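Local atomic coordinates of BtGH115A (PDB entry 5BY3), a protein that hydrolyses glycosidic bonds as a family GH115 4-O-methyl-alpha-glucuronidase with specificity for decorated arabinogalactans. Residues V394-W397 with D402-W405; E170-M175 with K618-P623; P498-N503 with N735-Q740. All blocks are in the same frame, centred on the assembly; numbering follows the deposited sequence.

Interaction 1 (V394-W397 with D402-W405); sequences VSYW and DHLW. With NI (nickel (II) ion), chain C.
Tyr-396 and His-403 face each other as a single antiparallel hydrogen-bonded pair. Tyr-396 N gives a 3.1 Å hydrogen bond to His-403 O. The return bond, from His-403 N to Tyr-396 O, is weak.

The imidazole of His-403 folds back over the opposite backbone. Its CG sits between the backbone N and the carbonyl carbon (chi1 46°). This places one ring face over Tyr-396 N, which lies toward the rim. His-403 CE1 also packs on Tyr-396 CB at 3.4 Å. The Tyr-396 hydroxyl is hydrogen-bonded instead to Lys-345 NZ.

The two methyls of Leu-404 have different neighbours. CD2 touches both Tyr-396 O (3.3 Å) and Ser-395 OG (3.4 Å), which approach it from different directions. CD1 reaches Trp-397 CB. Trp-397 and Asp-402 lie side by side and point the same way, their ring and carboxylate planes 34° apart. Asp-402 OD1 passes Trp-397 CD1 at 3.8 Å, and takes a hydrogen bond from Gly-398 N and a salt bridge from Arg-620.

Past this pair the chain turns Leu-404 O onto the nickel ion, at 2.4 Å. Two waters and Asp-436 also bind the metal. Both segments belong to the loop that follows strand 388-393 of the parallel sheet. The contact is a single antiparallel bridge closing the loop between strand 388-393 and helix 411-423 of the TIM-barrel-type domain, with a backbone carbonyl metal ligand beside it.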
loop_
_atom_site.group_PDB
_atom_site.type_symbol
_atom_site.label_atom_id
_atom_site.label_comp_id
_atom_site.label_asym_id
_atom_site.label_seq_id
_atom_site.Cartn_x
_atom_site.Cartn_y
_atom_site.Cartn_z
ATOM N N VAL A 394 -0.113 -2.705 2.746
ATOM C CA VAL A 394 -1.423 -2.139 3.187
ATOM C C VAL A 394 -2.402 -3.258 3.586
ATOM O O VAL A 394 -3.556 -3.017 3.899
ATOM C CB VAL A 394 -2.086 -1.157 2.173
ATOM C CG1 VAL A 394 -1.241 0.110 1.993
ATOM C CG2 VAL A 394 -2.378 -1.839 0.850
ATOM N N SER A 395 -1.884 -4.486 3.605
ATOM C CA SER A 395 -2.624 -5.679 4.035
ATOM C C SER A 395 -1.641 -6.723 4.613
ATOM O O SER A 395 -0.503 -6.812 4.177
ATOM C CB SER A 395 -3.434 -6.235 2.862
ATOM O OG SER A 395 -4.040 -7.451 3.224
ATOM N N TYR A 396 -2.061 -7.495 5.607
ATOM C CA TYR A 396 -1.125 -8.448 6.167
ATOM C C TYR A 396 -1.755 -9.575 6.937
ATOM O O TYR A 396 -2.794 -9.402 7.580
ATOM C CB TYR A 396 -0.135 -7.704 7.060
ATOM C CG TYR A 396 0.893 -8.538 7.734
ATOM C CD1 TYR A 396 1.891 -9.153 7.003
ATOM C CD2 TYR A 396 0.889 -8.692 9.121
ATOM C CE1 TYR A 396 2.862 -9.936 7.622
ATOM C CE2 TYR A 396 1.880 -9.438 9.758
ATOM C CZ TYR A 396 2.860 -10.072 8.994
ATOM O OH TYR A 396 3.865 -10.797 9.596
ATOM N N TRP A 397 -1.096 -10.724 6.893
ATOM C CA TRP A 397 -1.446 -11.867 7.761
ATOM C C TRP A 397 -0.235 -12.121 8.637
ATOM O O TRP A 397 0.830 -12.407 8.118
ATOM C CB TRP A 397 -1.801 -13.091 6.889
ATOM C CG TRP A 397 -1.725 -14.479 7.537
ATOM C CD1 TRP A 397 -1.323 -14.798 8.820
ATOM C CD2 TRP A 397 -2.047 -15.711 6.917
ATOM N NE1 TRP A 397 -1.390 -16.142 9.030
ATOM C CE2 TRP A 397 -1.813 -16.742 7.881
ATOM C CE3 TRP A 397 -2.513 -16.063 5.633
ATOM C CZ2 TRP A 397 -2.045 -18.103 7.610
ATOM C CZ3 TRP A 397 -2.742 -17.440 5.345
ATOM C CH2 TRP A 397 -2.509 -18.440 6.339
ATOM N N ASP A 402 -3.530 -9.982 12.101
ATOM C CA ASP A 402 -3.860 -9.704 10.671
ATOM C C ASP A 402 -4.691 -8.419 10.536
ATOM O O ASP A 402 -5.578 -8.158 11.361
ATOM C CB ASP A 402 -4.728 -10.760 9.981
ATOM C CG ASP A 402 -4.354 -12.236 10.283
ATOM O OD1 ASP A 402 -3.401 -12.539 11.053
ATOM O OD2 ASP A 402 -5.105 -13.110 9.724
ATOM N N HIS A 403 -4.379 -7.623 9.503
ATOM C CA HIS A 403 -5.327 -6.678 8.968
ATOM C C HIS A 403 -5.657 -7.074 7.550
ATOM O O HIS A 403 -4.933 -6.722 6.612
ATOM C CB HIS A 403 -4.856 -5.224 9.083
ATOM C CG HIS A 403 -3.434 -4.976 8.668
ATOM N ND1 HIS A 403 -2.351 -5.404 9.419
ATOM C CD2 HIS A 403 -2.919 -4.297 7.606
ATOM C CE1 HIS A 403 -1.234 -4.995 8.832
ATOM N NE2 HIS A 403 -1.550 -4.353 7.715
ATOM N N LEU A 404 -6.734 -7.845 7.388
ATOM C CA LEU A 404 -7.093 -8.385 6.056
ATOM C C LEU A 404 -8.492 -8.071 5.588
ATOM O O LEU A 404 -8.853 -8.412 4.448
ATOM C CB LEU A 404 -6.962 -9.911 6.055
ATOM C CG LEU A 404 -5.607 -10.580 6.230
ATOM C CD1 LEU A 404 -5.822 -12.073 6.321
ATOM C CD2 LEU A 404 -4.757 -10.246 5.020
ATOM N N TRP A 405 -9.309 -7.471 6.454
ATOM C CA TRP A 405 -10.696 -7.293 6.071
ATOM C C TRP A 405 -10.937 -5.990 5.319
ATOM O O TRP A 405 -11.329 -6.015 4.138
ATOM C CB TRP A 405 -11.579 -7.464 7.261
ATOM C CG TRP A 405 -13.011 -7.108 7.070
ATOM C CD1 TRP A 405 -13.809 -7.341 5.973
ATOM C CD2 TRP A 405 -13.843 -6.503 8.054
ATOM N NE1 TRP A 405 -15.085 -6.902 6.224
ATOM C CE2 TRP A 405 -15.135 -6.395 7.498
ATOM C CE3 TRP A 405 -13.616 -6.026 9.356
ATOM C CZ2 TRP A 405 -16.200 -5.806 8.194
ATOM C CZ3 TRP A 405 -14.674 -5.446 10.053
ATOM C CH2 TRP A 405 -15.946 -5.325 9.458
HETATM NI NI NI C . -8.462 -8.698 2.126
HETATM O O HOH W 1 -9.300 -10.893 2.937
HETATM O O HOH W 2 -7.914 -7.003 0.328
#

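Interaction 2 (E170-M175 with K618-P623); sequences EDWGLM and KPRKLP
The indole of Trp-172 is sandwiched: Pro-619 and Arg-620 lie over one face, Asp-171 CB over the other. Arg-620 N stands closely over the first face, toward the rim, 3.2 Å from Trp-172 CE2. Pro-619 CA lies over the five-membered ring, 4.2 Å from its centroid and 19° off the normal. Arg-620 CB lies over the six-membered ring, 4.0 Å from that centroid. Both are CH-pi contacts.

Trp-172 CG is anti to its carbonyl carbon (chi1 -49°), and the ring is thereby set against the 618-623 loop. This loop lies between helix 587-603 and strand 646-647. Trp-172 precedes helix 174-182, with Gly-173 at the N-cap.

The Arg-620 chain runs past the benzo end of the indole, with CG 3.5 Å from Trp-172 CZ2. It then bends at chi3, and the guanidinium plane ends 52° from the indole plane. Leu-622 CD2 sits on one guanidinium face. The charged end is turned away to Asp-402 and Glu-506.

No hydrogen bond crosses between the segments. The backbone N-H of Arg-620 is directed at the pyrrole face, N about 3.3 Å from the ring centroid. This is consistent with an N-H...pi interaction, with the CH-pi contacts beside it.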
loop_
_atom_site.group_PDB
_atom_site.type_symbol
_atom_site.label_atom_id
_atom_site.label_comp_id
_atom_site.label_asym_id
_atom_site.label_seq_id
_atom_site.Cartn_x
_atom_site.Cartn_y
_atom_site.Cartn_z
ATOM N N GLU A 170 -5.017 -13.930 -0.394
ATOM C CA GLU A 170 -6.140 -13.974 -1.309
ATOM C C GLU A 170 -7.165 -15.083 -1.018
ATOM O O GLU A 170 -8.150 -15.197 -1.778
ATOM C CB GLU A 170 -5.632 -14.098 -2.771
ATOM C CG GLU A 170 -5.057 -15.479 -3.166
ATOM C CD GLU A 170 -3.554 -15.672 -2.911
ATOM O OE1 GLU A 170 -3.006 -15.014 -2.025
ATOM O OE2 GLU A 170 -2.899 -16.493 -3.607
ATOM N N ASP A 171 -6.945 -15.874 0.047
ATOM C CA ASP A 171 -7.747 -17.090 0.324
ATOM C C ASP A 171 -9.244 -16.805 0.498
ATOM O O ASP A 171 -10.038 -17.734 0.334
ATOM C CB ASP A 171 -7.329 -17.850 1.603
ATOM C CG ASP A 171 -5.834 -18.216 1.686
ATOM O OD1 ASP A 171 -4.960 -17.448 1.240
ATOM O OD2 ASP A 171 -5.540 -19.279 2.290
ATOM N N TRP A 172 -9.610 -15.559 0.865
ATOM C CA TRP A 172 -10.987 -15.196 1.275
ATOM C C TRP A 172 -11.601 -14.081 0.427
ATOM O O TRP A 172 -12.574 -13.461 0.819
ATOM C CB TRP A 172 -11.057 -14.835 2.765
ATOM C CG TRP A 172 -10.395 -15.839 3.609
ATOM C CD1 TRP A 172 -10.978 -16.935 4.174
ATOM C CD2 TRP A 172 -8.989 -15.901 3.961
ATOM N NE1 TRP A 172 -10.032 -17.686 4.855
ATOM C CE2 TRP A 172 -8.803 -17.087 4.731
ATOM C CE3 TRP A 172 -7.881 -15.092 3.687
ATOM C CZ2 TRP A 172 -7.546 -17.477 5.237
ATOM C CZ3 TRP A 172 -6.627 -15.473 4.191
ATOM C CH2 TRP A 172 -6.477 -16.650 4.969
ATOM N N GLY A 173 -11.065 -13.854 -0.757
ATOM C CA GLY A 173 -11.548 -12.776 -1.606
ATOM C C GLY A 173 -11.210 -12.928 -3.069
ATOM O O GLY A 173 -12.007 -13.447 -3.850
ATOM N N LEU A 174 -10.024 -12.486 -3.460
ATOM C CA LEU A 174 -9.716 -12.491 -4.877
ATOM C C LEU A 174 -9.597 -13.890 -5.449
ATOM O O LEU A 174 -10.011 -14.105 -6.601
ATOM C CB LEU A 174 -8.533 -11.598 -5.232
ATOM C CG LEU A 174 -8.273 -11.301 -6.707
ATOM C CD1 LEU A 174 -7.562 -9.988 -6.878
ATOM C CD2 LEU A 174 -7.432 -12.404 -7.315
HETATM N N MSE A 175 -9.106 -14.861 -4.675
HETATM C CA MSE A 175 -9.055 -16.256 -5.244
HETATM C C MSE A 175 -10.473 -16.802 -5.511
HETATM O O MSE A 175 -10.776 -17.056 -6.675
HETATM C CB MSE A 175 -8.090 -17.242 -4.577
HETATM C CG MSE A 175 -7.911 -18.514 -5.419
HETATM SE SE MSE A 175 -9.407 -19.780 -5.088
HETATM C CE MSE A 175 -9.083 -20.414 -3.261
ATOM N N LYS A 618 -15.169 -12.470 7.793
ATOM C CA LYS A 618 -14.457 -13.376 8.727
ATOM C C LYS A 618 -13.163 -13.958 8.135
ATOM O O LYS A 618 -12.912 -15.157 8.311
ATOM C CB LYS A 618 -15.357 -14.526 9.233
ATOM C CG LYS A 618 -16.829 -14.148 9.413
ATOM C CD LYS A 618 -17.650 -15.246 10.092
ATOM C CE LYS A 618 -17.687 -15.043 11.601
ATOM N NZ LYS A 618 -18.545 -16.066 12.227
ATOM N N PRO A 619 -12.313 -13.113 7.472
ATOM C CA PRO A 619 -11.101 -13.658 6.823
ATOM C C PRO A 619 -10.236 -14.419 7.816
ATOM O O PRO A 619 -10.020 -13.959 8.936
ATOM C CB PRO A 619 -10.367 -12.405 6.340
ATOM C CG PRO A 619 -10.857 -11.296 7.220
ATOM C CD PRO A 619 -12.281 -11.630 7.491
ATOM N N ARG A 620 -9.817 -15.608 7.407
ATOM C CA ARG A 620 -9.058 -16.541 8.225
ATOM C C ARG A 620 -9.781 -17.003 9.525
ATOM O O ARG A 620 -9.164 -17.603 10.381
ATOM C CB ARG A 620 -7.653 -15.958 8.471
ATOM C CG ARG A 620 -6.523 -16.972 8.554
ATOM C CD ARG A 620 -5.198 -16.285 8.865
ATOM N NE ARG A 620 -4.509 -17.004 9.920
ATOM C CZ ARG A 620 -3.845 -16.448 10.922
ATOM N NH1 ARG A 620 -3.727 -15.140 11.032
ATOM N NH2 ARG A 620 -3.259 -17.219 11.812
ATOM N N LYS A 621 -11.079 -16.717 9.661
ATOM C CA LYS A 621 -11.904 -17.165 10.813
ATOM C C LYS A 621 -11.287 -16.823 12.167
ATOM O O LYS A 621 -11.345 -17.617 13.133
ATOM C CB LYS A 621 -12.239 -18.675 10.776
ATOM C CG LYS A 621 -12.368 -19.321 9.410
ATOM C CD LYS A 621 -13.779 -19.208 8.869
ATOM C CE LYS A 621 -13.862 -19.962 7.538
ATOM N NZ LYS A 621 -15.252 -20.364 7.178
ATOM N N LEU A 622 -10.709 -15.632 12.243
ATOM C CA LEU A 622 -10.105 -15.161 13.487
ATOM C C LEU A 622 -11.188 -14.890 14.488
ATOM O O LEU A 622 -12.279 -14.443 14.096
ATOM C CB LEU A 622 -9.198 -13.935 13.275
ATOM C CG LEU A 622 -7.991 -14.144 12.345
ATOM C CD1 LEU A 622 -6.943 -13.074 12.598
ATOM C CD2 LEU A 622 -7.342 -15.538 12.451
ATOM N N PRO A 623 -10.917 -15.178 15.785
ATOM C CA PRO A 623 -11.950 -15.050 16.829
ATOM C C PRO A 623 -12.628 -13.665 16.835
ATOM O O PRO A 623 -13.878 -13.575 16.923
ATOM C CB PRO A 623 -11.161 -15.283 18.132
ATOM C CG PRO A 623 -10.018 -16.112 17.722
ATOM C CD PRO A 623 -9.627 -15.603 16.362
#

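Interaction 3 (P498-N503 with N735-Q740); sequences PEFMGN and NVLRNQ
Phe-500 CG is anti to its carbonyl carbon (chi1 -44°), which sends the ring out from its turn toward 735-740. Leu-737 has the same kind of first torsion (chi1 -79°), and with chi2 extended its CD2 branch arrives over the phenyl face. That methyl stands 3.6 Å from the centroid of the Phe-500 ring and 16° off the normal, a CH-pi contact. Phe-500 CG is the nearest ring atom to Leu-737 CD2, at 3.5 Å.

A second approach is made by the helix backbone. Leu-737 O comes within 3.3 Å of Phe-500 CD2, and Val-736 O lies farther off, 4.0 Å from Phe-500 CE2.

Phe-500 opens a type I turn that ends at Asn-503. The contact joins this turn, after helix 476-495 in the GH115 family region, to the end of helix 730-738 in the C-terminal family region. Arg-738 ties the helix end together: its NE bonds to Gln-740 O at 2.6 Å, edge-on to the guanidinium, and its NH2 reaches Asn-735 OD1.

No hydrogen bond joins the two segments. One buried phenyl ring meets a leucine methyl and backbone carbonyl oxygens, so the contact rests on apolar packing, perhaps with a small electrostatic gain where a carbonyl nears the ring hydrogens.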
loop_
_atom_site.group_PDB
_atom_site.type_symbol
_atom_site.label_atom_id
_atom_site.label_comp_id
_atom_site.label_asym_id
_atom_site.label_seq_id
_atom_site.Cartn_x
_atom_site.Cartn_y
_atom_site.Cartn_z
ATOM N N PRO A 498 -10.304 -1.783 12.818
ATOM C CA PRO A 498 -11.419 -2.700 13.092
ATOM C C PRO A 498 -10.999 -4.085 13.572
ATOM O O PRO A 498 -11.496 -4.540 14.597
ATOM C CB PRO A 498 -12.107 -2.798 11.750
ATOM C CG PRO A 498 -11.949 -1.406 11.218
ATOM C CD PRO A 498 -10.558 -0.989 11.597
ATOM N N GLU A 499 -10.069 -4.707 12.854
ATOM C CA GLU A 499 -9.539 -6.016 13.154
ATOM C C GLU A 499 -8.802 -6.100 14.470
ATOM O O GLU A 499 -8.761 -7.179 15.023
ATOM C CB GLU A 499 -8.619 -6.493 12.021
ATOM C CG GLU A 499 -9.303 -6.645 10.672
ATOM C CD GLU A 499 -9.186 -5.400 9.811
ATOM O OE1 GLU A 499 -9.043 -4.330 10.421
ATOM O OE2 GLU A 499 -9.254 -5.477 8.532
ATOM N N PHE A 500 -8.258 -4.992 14.998
ATOM C CA PHE A 500 -7.625 -4.948 16.350
ATOM C C PHE A 500 -8.571 -4.670 17.561
ATOM O O PHE A 500 -8.111 -4.588 18.718
ATOM C CB PHE A 500 -6.436 -3.953 16.430
ATOM C CG PHE A 500 -5.469 -3.996 15.273
ATOM C CD1 PHE A 500 -5.362 -5.106 14.417
ATOM C CD2 PHE A 500 -4.609 -2.890 15.055
ATOM C CE1 PHE A 500 -4.466 -5.083 13.323
ATOM C CE2 PHE A 500 -3.684 -2.878 14.000
ATOM C CZ PHE A 500 -3.607 -3.981 13.122
HETATM N N MSE A 501 -9.872 -4.540 17.324
HETATM C CA MSE A 501 -10.814 -4.064 18.370
HETATM C C MSE A 501 -11.138 -5.098 19.404
HETATM O O MSE A 501 -11.746 -4.766 20.420
HETATM C CB MSE A 501 -12.143 -3.559 17.804
HETATM C CG MSE A 501 -11.938 -2.237 17.072
HETATM SE SE MSE A 501 -11.359 -0.824 18.302
HETATM C CE MSE A 501 -12.822 -0.917 19.594
ATOM N N GLY A 502 -10.753 -6.354 19.158
ATOM C CA GLY A 502 -10.871 -7.409 20.156
ATOM C C GLY A 502 -9.743 -7.436 21.176
ATOM O O GLY A 502 -9.841 -8.152 22.194
ATOM N N ASN A 503 -8.668 -6.668 20.924
ATOM C CA ASN A 503 -7.453 -6.724 21.756
ATOM C C ASN A 503 -6.947 -8.182 21.872
ATOM O O ASN A 503 -6.638 -8.665 22.957
ATOM C CB ASN A 503 -7.715 -6.088 23.161
ATOM C CG ASN A 503 -6.422 -5.724 23.922
ATOM O OD1 ASN A 503 -5.332 -5.606 23.332
ATOM N ND2 ASN A 503 -6.546 -5.541 25.244
ATOM N N ASN A 735 3.361 -1.367 19.889
ATOM C CA ASN A 735 3.552 -0.171 19.091
ATOM C C ASN A 735 2.632 -0.213 17.861
ATOM O O ASN A 735 1.860 0.684 17.670
ATOM C CB ASN A 735 5.022 -0.018 18.648
ATOM C CG ASN A 735 5.939 0.630 19.725
ATOM O OD1 ASN A 735 5.540 0.893 20.882
ATOM N ND2 ASN A 735 7.194 0.892 19.322
ATOM N N VAL A 736 2.702 -1.248 17.039
ATOM C CA VAL A 736 2.011 -1.244 15.746
ATOM C C VAL A 736 0.482 -1.428 15.823
ATOM O O VAL A 736 -0.223 -1.019 14.930
ATOM C CB VAL A 736 2.616 -2.287 14.788
ATOM C CG1 VAL A 736 4.057 -1.922 14.464
ATOM C CG2 VAL A 736 2.528 -3.698 15.370
ATOM N N LEU A 737 -0.018 -2.042 16.895
ATOM C CA LEU A 737 -1.449 -2.170 17.110
ATOM C C LEU A 737 -2.127 -0.806 17.373
ATOM O O LEU A 737 -3.263 -0.587 16.932
ATOM C CB LEU A 737 -1.741 -3.121 18.290
ATOM C CG LEU A 737 -1.677 -4.652 18.091
ATOM C CD1 LEU A 737 -1.811 -5.462 19.393
ATOM C CD2 LEU A 737 -2.670 -5.195 17.063
ATOM N N ARG A 738 -1.439 0.075 18.107
ATOM C CA ARG A 738 -1.986 1.351 18.554
ATOM C C ARG A 738 -1.413 2.537 17.768
ATOM O O ARG A 738 -1.811 3.680 17.975
ATOM C CB ARG A 738 -1.763 1.545 20.076
ATOM C CG ARG A 738 -0.322 1.774 20.437
ATOM C CD ARG A 738 -0.044 1.605 21.904
ATOM N NE ARG A 738 1.388 1.603 22.016
ATOM C CZ ARG A 738 2.092 1.055 23.008
ATOM N NH1 ARG A 738 1.487 0.462 24.045
ATOM N NH2 ARG A 738 3.415 1.110 22.937
ATOM N N ASN A 739 -0.471 2.237 16.873
ATOM C CA ASN A 739 0.317 3.228 16.147
ATOM C C ASN A 739 0.865 4.358 17.049
ATOM O O ASN A 739 0.885 5.523 16.660
ATOM C CB ASN A 739 -0.474 3.784 14.964
ATOM C CG ASN A 739 -0.626 2.774 13.863
ATOM O OD1 ASN A 739 0.357 2.358 13.215
ATOM N ND2 ASN A 739 -1.857 2.327 13.665
ATOM N N GLN A 740 1.301 4.012 18.250
ATOM C CA GLN A 740 2.131 4.940 19.018
ATOM C C GLN A 740 3.172 4.180 19.804
ATOM O O GLN A 740 2.838 3.165 20.463
ATOM C CB GLN A 740 1.315 5.761 20.027
ATOM C CG GLN A 740 0.276 6.698 19.457
ATOM C CD GLN A 740 -0.359 7.554 20.505
ATOM O OE1 GLN A 740 -0.710 7.080 21.576
ATOM N NE2 GLN A 740 -0.494 8.830 20.215
#

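In the fold
Interactions 1 and 2 have centres about 10 Å apart and touch. They share a salt bridge, and Trp-397 packs on Trp-172. The centres of interactions 1 and 3 are about 12 Å apart, and Glu-499 probably accepts a hydrogen bond from Trp-405 N. Interactions 2 and 3 have centres about 19 Å apart and nearest atoms about 6 Å apart, and do not touch. Along the chain, interaction 1 is local and falls between the two segments of interaction 2. Interaction 3 starts later and its segments alternate with those of interaction 2. The loop after strand 388-393 is therefore central. It meets the 618-623 loop and the 498-503 turn, and that turn meets helix 730-738 in the C-terminal family region.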